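Local coordinates for protein tRNA delta(2)-isopentenylpyrophosphate transferase (PDB 3EXA) that probably transfers a dimethylallyl group from dimethylallyl diphosphate onto adenine 37 of tRNAs that read codons beginning with uridine, at residues Gly42-Gly46 with Thr47-Thr51. Residues are numbered along the deposited sequence; the frame is centred on the assembly and turned at random.
Sequences GMDIG and TAKIT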
ATOM      1  N   GLY A  42      31.806   2.319  14.824  1.00 37.67           N
ATOM      2  CA  GLY A  42      32.003   2.248  16.261  1.00 38.57           C
ATOM      3  C   GLY A  42      31.851   0.817  16.738  1.00 39.22           C
ATOM      4  O   GLY A  42      32.093   0.513  17.906  1.00 41.76           O
HETATM    5  N   MSE A  43      31.431  -0.049  15.818  1.00 33.39           N
HETATM    6  CA  MSE A  43      31.232  -1.469  16.075  1.00 33.32           C
HETATM    7  C   MSE A  43      32.226  -2.206  15.190  1.00 30.48           C
HETATM    8  O   MSE A  43      31.873  -2.718  14.129  1.00 34.41           O
HETATM    9  CB  MSE A  43      29.792  -1.862  15.713  1.00 33.20           C
HETATM   10  CG  MSE A  43      28.752  -1.300  16.689  1.00 35.92           C
HETATM   11 SE   MSE A  43      26.905  -1.365  16.108  1.00 35.48          SE
HETATM   12  CE  MSE A  43      26.373  -3.116  16.717  1.00 29.17           C
ATOM     13  N   ASP A  44      33.478  -2.246  15.623  1.00 29.38           N
ATOM     14  CA  ASP A  44      34.518  -2.889  14.836  1.00 26.40           C
ATOM     15  C   ASP A  44      34.822  -4.309  15.295  1.00 27.08           C
ATOM     16  O   ASP A  44      34.962  -5.221  14.479  1.00 24.68           O
ATOM     17  CB  ASP A  44      35.795  -2.045  14.891  1.00 32.46           C
ATOM     18  CG  ASP A  44      35.544  -0.583  14.554  1.00 34.61           C
ATOM     19  OD1 ASP A  44      34.853  -0.315  13.545  1.00 41.58           O
ATOM     20  OD2 ASP A  44      36.045   0.297  15.290  1.00 32.75           O
ATOM     21  N   ILE A  45      34.915  -4.498  16.605  1.00 23.64           N
ATOM     22  CA  ILE A  45      35.223  -5.809  17.155  1.00 21.86           C
ATOM     23  C   ILE A  45      34.107  -6.817  16.973  1.00 17.79           C
ATOM     24  O   ILE A  45      34.301  -7.857  16.349  1.00 24.90           O
ATOM     25  CB  ILE A  45      35.550  -5.704  18.637  1.00 18.88           C
ATOM     26  CG1 ILE A  45      36.755  -4.782  18.818  1.00 16.88           C
ATOM     27  CG2 ILE A  45      35.815  -7.079  19.201  1.00 20.31           C
ATOM     28  CD1 ILE A  45      36.981  -4.336  20.230  1.00 12.50           C
ATOM     29  N   GLY A  46      32.934  -6.512  17.510  1.00 22.98           N
ATOM     30  CA  GLY A  46      31.816  -7.436  17.392  1.00 20.88           C
ATOM     31  C   GLY A  46      31.440  -7.799  15.967  1.00 25.41           C
ATOM     32  O   GLY A  46      30.812  -8.825  15.733  1.00 22.27           O
ATOM     33  N   THR A  47      31.819  -6.978  14.998  1.00 23.41           N
ATOM     34  CA  THR A  47      31.446  -7.292  13.630  1.00 27.96           C
ATOM     35  C   THR A  47      32.604  -7.805  12.783  1.00 31.38           C
ATOM     36  O   THR A  47      32.454  -7.996  11.573  1.00 36.57           O
ATOM     37  CB  THR A  47      30.814  -6.075  12.937  1.00 23.51           C
ATOM     38  OG1 THR A  47      31.829  -5.117  12.625  1.00 30.53           O
ATOM     39  CG2 THR A  47      29.790  -5.422  13.853  1.00 26.17           C
ATOM     40  N   ALA A  48      33.752  -8.044  13.415  1.00 30.91           N
ATOM     41  CA  ALA A  48      34.932  -8.534  12.706  1.00 25.40           C
ATOM     42  C   ALA A  48      35.180  -7.675  11.474  1.00 29.62           C
ATOM     43  O   ALA A  48      35.424  -8.189  10.377  1.00 29.00           O
ATOM     44  CB  ALA A  48      34.738  -9.990  12.299  1.00 28.86           C
ATOM     45  N   LYS A  49      35.107  -6.361  11.669  1.00 25.81           N
ATOM     46  CA  LYS A  49      35.307  -5.396  10.594  1.00 21.89           C
ATOM     47  C   LYS A  49      36.702  -5.524   9.993  1.00 27.29           C
ATOM     48  O   LYS A  49      37.694  -5.682  10.712  1.00 29.76           O
ATOM     49  CB  LYS A  49      35.086  -3.977  11.128  1.00 11.83           C
ATOM     50  CG  LYS A  49      34.912  -2.922  10.050  1.00 15.07           C
ATOM     51  CD  LYS A  49      34.384  -1.611  10.630  1.00 14.79           C
ATOM     52  CE  LYS A  49      32.951  -1.746  11.130  1.00 23.92           C
ATOM     53  NZ  LYS A  49      32.510  -0.552  11.898  1.00 13.75           N
ATOM     54  N   ILE A  50      36.774  -5.457   8.667  1.00 28.91           N
ATOM     55  CA  ILE A  50      38.052  -5.554   7.976  1.00 31.00           C
ATOM     56  C   ILE A  50      38.906  -4.327   8.282  1.00 28.46           C
ATOM     57  O   ILE A  50      38.402  -3.210   8.350  1.00 26.43           O
ATOM     58  CB  ILE A  50      37.871  -5.649   6.439  1.00 33.41           C
ATOM     59  CG1 ILE A  50      39.246  -5.668   5.763  1.00 34.15           C
ATOM     60  CG2 ILE A  50      37.067  -4.461   5.927  1.00 27.06           C
ATOM     61  CD1 ILE A  50      39.206  -5.946   4.281  1.00 44.82           C
ATOM     62  N   THR A  51      40.203  -4.540   8.455  1.00 26.83           N
ATOM     63  CA  THR A  51      41.104  -3.439   8.752  1.00 29.48           C
ATOM     64  C   THR A  51      41.698  -2.848   7.477  1.00 30.30           C
ATOM     65  O   THR A  51      41.688  -3.483   6.425  1.00 24.95           O
ATOM     66  CB  THR A  51      42.243  -3.909   9.662  1.00 28.34           C
ATOM     67  OG1 THR A  51      43.011  -4.911   8.984  1.00 26.15           O
ATOM     68  CG2 THR A  51      41.674  -4.496  10.953  1.00 23.28           C
TER
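Between D44 and K49 the backbone doubles back through a type I beta turn running from I45 to A48, closed by A48 N reaching I45 O at 3.0 Å and, just outside it, by K49 N bonding D44 O at 3.0 Å. The outer bond is nearly straight, 167° at the hydrogen, and lies in the carbonyl plane, whereas A48 N sits above the plane of the I45 carbonyl. The turn brings K49 back to D44, their CA atoms 5.0 Å apart, and the two side chains run across each other at a slant. The K49 side chain starts with CG opposite its backbone N (chi1 -165°), then bends at chi3 to bring the ammonium back to D44. There NZ meets D44 OD1 at 2.9 Å, nearly along the C-O axis of the carboxylate, in a salt bridge; a weak bond, 3.2 Å, runs from NZ to M43 O. NZ also takes the carbonyl of Y40 and a second salt bridge, to D64, so the ammonium joins this loop to D64. The two nested backbone bonds, 6→1 and 5→2, make a Schellman motif, and A48, with its left-handed backbone angles, is the residue that makes it. It belongs to the long loop between strand 29-33 and helix 52-55 of a P-loop NTPase-like fold, and A48 lies about 6 Å, side chain to side chain, from T12, which probably binds substrate. Putting an alanine at K49 would probably leave the carboxylates of D44 and D64 without their shared positive partner and set the D44 side chain free to turn. T47 comes to the same M43 carbonyl: OG1 lies 2.8 Å from M43 O and also within hydrogen-bonding distance of Q38 OE1, while CG2 packs 4.0 Å from M43 CB. The carboxylate of E223 accepts bonds from the backbone nitrogens of I45 and G46.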